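Local coordinates for protein phospholyase (Arthrobacter aurescens, PDB 5G4I) that is a pyridoxal-phosphate-dependent phospholyase, related to class III transaminases, that probably eliminates phosphate from phosphoethanolamine, at residues Ala123-Leu128 with Thr151-Glu156; Phe145-Asn150 with Thr159-His164. One frame throughout, in Å; residues are numbered along the deposited sequence.

Interaction 1: Ala123-Leu128 with Thr151-Glu156; sequences ANELAL and TTSLAE
E125 reaches from helix 120-135 to the capped start of the short helix 152-155, where T151 and S153 both donate to its OE1. The contact lies in the large PLP-binding domain of the aminotransferase fold and is a worked example of a helix N-cap tied to a neighbouring helix by one carboxylate oxygen. CG of E125 stands anti to the backbone N (chi1 179°) and the chain then bends at chi2. The bond from S153 OG to E125 OE1 is short, 2.5 Å, and that from T151 OG1 to the same oxygen is 2.7 Å. The two hydroxyls come from opposite faces of the carboxylate plane, each tilted about 40° out of it, so OE1 is clasped between them. T151 OG1 also works as the N-cap, accepting from L154 N at 3.2 Å; one hydroxyl thus links the carboxylate to the helix start. The other oxygen, OE2, takes a water and a bond from T152 N of the second subunit, which places the glutamate at the dimer interface.

Beside this polar clasp the contact is apolar. L154 lays its two methyls against helix 120-135: both lie 4.0 Å from N124 CB, and CD2 meets L128 CD1 at 3.6 Å. N124 belongs to the PLP pocket, and its amide is held by T278 and D251, so L154 packs on the CB of a cofactor-site residue. One water donates both to E125 O and, at 2.9 Å, to S153 OG.

Interaction 2: Phe145-Asn150 with Thr159-His164; sequences FSYHGN and TGLTVH. With PLP (pyridoxal-5'-phosphate), chain C.
T159 OG1 accepts a hydrogen bond from S146 N at 2.9 Å, nearly straight at 162°, and is also hydrogen-bonded to S143 O. In the PLP-dependent aminotransferase fold this joins two loops of the large domain, one leaving strand 140-143 and one leading to strand 171-174, with helix 152-155 between them. OG1 sits between the backbone N and the carbonyl carbon of T159 (chi1 59°), and S146 OG shares S143 O as a partner. A second link runs the opposite way, from G160 N to S146 O, also 2.9 Å but more bent; T159 N adds a weak bond to the same carbonyl.

Rings complete the contact. G160 CA stands over the centre of the F145 ring, 3.7 Å from its centroid, in a CH-pi contact. The glycine backbone lies close against the F145-S146 peptide, with G160 CA 4.0 Å from F145 CA. Farther along, L161 CD1 lies over one face of Y147, offset toward the rim, while G149 N is over the centre of the opposite face, so the ring is sandwiched between leucine and its own loop. Y147 and H148 belong to the PLP pocket, and F309 of the second subunit packs on the tyrosine. The loop meets the cofactor through its backbone too, with H148 O 3.2 Å from PLP C6.

How the interactions relate
Interaction 1 is a buried contact of two helices, interaction 2 a contact of two loops nearer the surface, and the segments alternate along the chain: 151-156 follows directly on 145-150, with 159-164 shortly after. Their chemistry differs accordingly. In 123-128 with 151-156 side-chain hydroxyls bind a carboxylate beside leucine packing; in 145-150 with 159-164 backbone groups carry most of the polar bonds, and rings take CH contacts. The two join at the cofactor site, where N124 ND2 probably donates to H148 O and L154 packs on H148 O and G149 O. Both contacts also reach the second subunit, which supplies T311 to the PLP.

Interaction 1: Ala123-Leu128 with Thr151-Glu156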
loop_
_atom_site.group_PDB
_atom_site.type_symbol
_atom_site.label_atom_id
_atom_site.label_comp_id
_atom_site.label_asym_id
_atom_site.label_seq_id
_atom_site.Cartn_x
_atom_site.Cartn_y
_atom_site.Cartn_z
ATOM N N ALA A 123 5.062 -3.763 -2.684
ATOM C CA ALA A 123 6.293 -4.608 -2.679
ATOM C C ALA A 123 7.014 -4.509 -4.043
ATOM O O ALA A 123 8.264 -4.325 -4.116
ATOM C CB ALA A 123 5.981 -6.040 -2.287
ATOM N N ASN A 124 6.308 -4.706 -5.145
ATOM C CA ASN A 124 6.958 -4.661 -6.466
ATOM C C ASN A 124 7.446 -3.239 -6.777
ATOM O O ASN A 124 8.549 -3.106 -7.387
ATOM C CB ASN A 124 6.026 -5.169 -7.589
ATOM C CG ASN A 124 5.928 -6.672 -7.668
ATOM O OD1 ASN A 124 6.938 -7.364 -7.453
ATOM N ND2 ASN A 124 4.794 -7.186 -8.084
ATOM N N GLU A 125 6.749 -2.170 -6.404
ATOM C CA GLU A 125 7.264 -0.801 -6.554
ATOM C C GLU A 125 8.580 -0.675 -5.857
ATOM O O GLU A 125 9.555 -0.111 -6.449
ATOM C CB GLU A 125 6.238 0.198 -5.943
ATOM C CG GLU A 125 6.672 1.641 -6.026
ATOM C CD GLU A 125 6.579 2.283 -7.367
ATOM O OE1 GLU A 125 6.067 1.688 -8.327
ATOM O OE2 GLU A 125 7.046 3.471 -7.490
ATOM N N LEU A 126 8.686 -1.120 -4.602
ATOM C CA LEU A 126 9.961 -1.015 -3.833
ATOM C C LEU A 126 11.045 -1.865 -4.453
ATOM O O LEU A 126 12.221 -1.386 -4.541
ATOM C CB LEU A 126 9.710 -1.369 -2.356
ATOM C CG LEU A 126 10.929 -1.390 -1.452
ATOM C CD1 LEU A 126 11.599 -0.046 -1.377
ATOM C CD2 LEU A 126 10.496 -1.854 -0.025
ATOM N N ALA A 127 10.736 -3.093 -4.838
ATOM C CA ALA A 127 11.783 -3.925 -5.479
ATOM C C ALA A 127 12.345 -3.272 -6.726
ATOM O O ALA A 127 13.594 -3.342 -6.938
ATOM C CB ALA A 127 11.270 -5.334 -5.758
ATOM N N LEU A 128 11.502 -2.692 -7.606
ATOM C CA LEU A 128 12.025 -2.019 -8.842
ATOM C C LEU A 128 12.920 -0.850 -8.428
ATOM O O LEU A 128 13.925 -0.526 -9.104
ATOM C CB LEU A 128 10.864 -1.569 -9.767
ATOM C CG LEU A 128 10.075 -2.655 -10.488
ATOM C CD1 LEU A 128 8.995 -1.966 -11.254
ATOM C CD2 LEU A 128 10.988 -3.401 -11.449
ATOM N N THR A 151 0.777 0.919 -9.513
ATOM C CA THR A 151 1.502 2.207 -9.397
ATOM C C THR A 151 1.795 2.766 -10.818
ATOM O O THR A 151 1.666 2.046 -11.847
ATOM C CB THR A 151 2.793 2.111 -8.589
ATOM O OG1 THR A 151 3.644 1.224 -9.340
ATOM C CG2 THR A 151 2.528 1.596 -7.160
ATOM N N THR A 152 2.333 4.001 -10.906
ATOM C CA THR A 152 2.849 4.559 -12.189
ATOM C C THR A 152 4.004 3.718 -12.751
ATOM O O THR A 152 3.972 3.306 -13.926
ATOM C CB THR A 152 3.302 6.013 -12.002
ATOM O OG1 THR A 152 2.145 6.798 -11.656
ATOM C CG2 THR A 152 3.890 6.522 -13.309
ATOM N N SER A 153 4.993 3.383 -11.928
ATOM C CA SER A 153 6.136 2.599 -12.484
ATOM C C SER A 153 5.740 1.215 -12.976
ATOM O O SER A 153 6.313 0.665 -13.949
ATOM C CB SER A 153 7.390 2.563 -11.566
ATOM O OG SER A 153 7.301 1.546 -10.553
ATOM N N LEU A 154 4.746 0.618 -12.311
ATOM C CA LEU A 154 4.206 -0.676 -12.735
ATOM C C LEU A 154 3.276 -0.582 -13.974
ATOM O O LEU A 154 3.278 -1.446 -14.846
ATOM C CB LEU A 154 3.565 -1.380 -11.543
ATOM C CG LEU A 154 4.546 -1.799 -10.427
ATOM C CD1 LEU A 154 3.786 -2.201 -9.130
ATOM C CD2 LEU A 154 5.504 -2.900 -10.809
ATOM N N ALA A 155 2.460 0.473 -14.049
ATOM C CA ALA A 155 1.669 0.681 -15.238
ATOM C C ALA A 155 2.491 0.792 -16.504
ATOM O O ALA A 155 2.094 0.207 -17.516
ATOM C CB ALA A 155 0.832 1.965 -15.066
ATOM N N GLU A 156 3.653 1.443 -16.390
ATOM C CA GLU A 156 4.550 1.591 -17.548
ATOM C C GLU A 156 5.116 0.281 -18.069
ATOM O O GLU A 156 5.693 0.282 -19.204
ATOM C CB GLU A 156 5.681 2.585 -17.210
ATOM C CG GLU A 156 5.192 4.043 -17.004
ATOM C CD GLU A 156 6.272 4.990 -16.518
ATOM O OE1 GLU A 156 7.381 4.550 -16.175
ATOM O OE2 GLU A 156 5.978 6.183 -16.307
HETATM O O HOH W 1 9.483 1.552 -8.709
HETATM O O HOH W 2 5.966 5.163 -9.303
#

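Interaction 2: Phe145-Asn150 with Thr159-His164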
loop_
_atom_site.group_PDB
_atom_site.type_symbol
_atom_site.label_atom_id
_atom_site.label_comp_id
_atom_site.label_asym_id
_atom_site.label_seq_id
_atom_site.Cartn_x
_atom_site.Cartn_y
_atom_site.Cartn_z
ATOM N N PHE A 145 2.474 -10.878 -21.520
ATOM C CA PHE A 145 1.075 -10.870 -21.040
ATOM C C PHE A 145 1.106 -11.037 -19.494
ATOM O O PHE A 145 0.724 -12.082 -18.950
ATOM C CB PHE A 145 0.194 -11.900 -21.780
ATOM C CG PHE A 145 -1.276 -11.509 -21.781
ATOM C CD1 PHE A 145 -1.693 -10.535 -22.633
ATOM C CD2 PHE A 145 -2.134 -12.049 -20.853
ATOM C CE1 PHE A 145 -3.045 -10.111 -22.627
ATOM C CE2 PHE A 145 -3.526 -11.640 -20.913
ATOM C CZ PHE A 145 -3.872 -10.703 -21.747
ATOM N N SER A 146 1.582 -9.973 -18.839
ATOM C CA SER A 146 1.806 -9.998 -17.364
ATOM C C SER A 146 1.162 -8.832 -16.643
ATOM O O SER A 146 0.807 -7.802 -17.245
ATOM C CB SER A 146 3.299 -10.048 -17.035
ATOM O OG SER A 146 4.027 -9.053 -17.670
ATOM N N TYR A 147 1.053 -8.974 -15.315
ATOM C CA TYR A 147 0.509 -7.922 -14.452
ATOM C C TYR A 147 1.164 -8.002 -13.058
ATOM O O TYR A 147 1.118 -9.045 -12.391
ATOM C CB TYR A 147 -1.020 -7.984 -14.336
ATOM C CG TYR A 147 -1.573 -6.964 -13.353
ATOM C CD1 TYR A 147 -1.597 -5.619 -13.658
ATOM C CD2 TYR A 147 -1.993 -7.342 -12.057
ATOM C CE1 TYR A 147 -2.027 -4.658 -12.782
ATOM C CE2 TYR A 147 -2.493 -6.388 -11.171
ATOM C CZ TYR A 147 -2.504 -5.054 -11.518
ATOM O OH TYR A 147 -2.929 -4.096 -10.629
ATOM N N HIS A 148 1.848 -6.909 -12.667
ATOM C CA HIS A 148 2.601 -6.899 -11.394
ATOM C C HIS A 148 2.167 -5.810 -10.408
ATOM O O HIS A 148 2.723 -5.634 -9.318
ATOM C CB HIS A 148 4.138 -6.782 -11.731
ATOM C CG HIS A 148 4.649 -7.950 -12.501
ATOM N ND1 HIS A 148 4.841 -9.188 -11.954
ATOM C CD2 HIS A 148 4.996 -8.081 -13.819
ATOM C CE1 HIS A 148 5.259 -10.017 -12.884
ATOM N NE2 HIS A 148 5.319 -9.395 -14.035
ATOM N N GLY A 149 1.124 -5.046 -10.741
ATOM C CA GLY A 149 0.538 -4.047 -9.851
ATOM C C GLY A 149 0.163 -2.714 -10.500
ATOM O O GLY A 149 0.197 -2.571 -11.731
ATOM N N ASN A 150 -0.243 -1.755 -9.628
ATOM C CA ASN A 150 -1.070 -0.626 -10.072
ATOM C C ASN A 150 -0.504 0.796 -9.859
ATOM O O ASN A 150 -1.253 1.808 -9.958
ATOM C CB ASN A 150 -2.431 -0.794 -9.400
ATOM C CG ASN A 150 -2.322 -0.722 -7.910
ATOM O OD1 ASN A 150 -1.434 -0.066 -7.348
ATOM N ND2 ASN A 150 -3.202 -1.440 -7.177
ATOM N N THR A 159 1.616 -5.422 -19.542
ATOM C CA THR A 159 1.287 -5.968 -20.860
ATOM C C THR A 159 -0.015 -6.800 -20.851
ATOM O O THR A 159 -0.591 -7.028 -21.981
ATOM C CB THR A 159 2.436 -6.781 -21.377
ATOM O OG1 THR A 159 2.708 -7.852 -20.450
ATOM C CG2 THR A 159 3.685 -5.928 -21.610
ATOM N N GLY A 160 -0.512 -7.271 -19.715
ATOM C CA GLY A 160 -1.629 -8.201 -19.648
ATOM C C GLY A 160 -2.926 -7.624 -19.199
ATOM O O GLY A 160 -3.930 -8.377 -18.993
ATOM N N LEU A 161 -2.973 -6.316 -19.052
ATOM C CA LEU A 161 -4.180 -5.624 -18.657
ATOM C C LEU A 161 -4.183 -4.220 -19.314
ATOM O O LEU A 161 -3.089 -3.679 -19.623
ATOM C CB LEU A 161 -4.074 -5.627 -17.074
ATOM C CG LEU A 161 -4.862 -4.854 -16.161
ATOM C CD1 LEU A 161 -5.145 -5.536 -14.841
ATOM C CD2 LEU A 161 -4.209 -3.497 -15.982
ATOM N N THR A 162 -5.384 -3.612 -19.553
ATOM C CA THR A 162 -5.438 -2.316 -20.211
ATOM C C THR A 162 -5.078 -1.144 -19.227
ATOM O O THR A 162 -5.702 -0.998 -18.153
ATOM C CB THR A 162 -6.876 -2.071 -20.759
ATOM O OG1 THR A 162 -7.098 -3.030 -21.754
ATOM C CG2 THR A 162 -6.977 -0.658 -21.409
ATOM N N VAL A 163 -4.089 -0.338 -19.630
ATOM C CA VAL A 163 -3.735 0.912 -18.953
ATOM C C VAL A 163 -3.573 2.068 -19.977
ATOM O O VAL A 163 -3.327 1.784 -21.177
ATOM C CB VAL A 163 -2.440 0.777 -18.092
ATOM C CG1 VAL A 163 -2.629 -0.199 -16.955
ATOM C CG2 VAL A 163 -1.208 0.450 -18.931
ATOM N N HIS A 164 -3.778 3.294 -19.523
ATOM C CA HIS A 164 -3.626 4.472 -20.448
ATOM C C HIS A 164 -2.194 4.688 -20.819
ATOM O O HIS A 164 -1.884 5.173 -21.941
ATOM C CB HIS A 164 -4.202 5.689 -19.694
ATOM C CG HIS A 164 -4.259 6.960 -20.487
ATOM N ND1 HIS A 164 -5.307 7.306 -21.314
ATOM C CD2 HIS A 164 -3.415 8.000 -20.476
ATOM C CE1 HIS A 164 -5.091 8.522 -21.793
ATOM N NE2 HIS A 164 -3.932 8.952 -21.320
HETATM N N1 PLP C . 1.647 -9.313 -8.794
HETATM C C2 PLP C . 0.895 -10.426 -8.968
HETATM C C2A PLP C . 1.493 -11.642 -9.626
HETATM C C3 PLP C . -0.517 -10.451 -8.510
HETATM O O3 PLP C . -1.293 -11.558 -8.674
HETATM C C4 PLP C . -1.049 -9.227 -7.871
HETATM C C4A PLP C . -2.445 -9.156 -7.382
HETATM C C5 PLP C . -0.123 -8.077 -7.740
HETATM C C6 PLP C . 1.181 -8.193 -8.215
HETATM C C5A PLP C . -0.590 -6.791 -7.098
HETATM O O4P PLP C . -1.163 -7.074 -5.824
HETATM P P PLP C . -1.991 -5.943 -5.030
HETATM O O1P PLP C . -3.334 -5.926 -5.718
HETATM O O2P PLP C . -2.025 -6.449 -3.608
HETATM O O3P PLP C . -1.173 -4.690 -5.227
#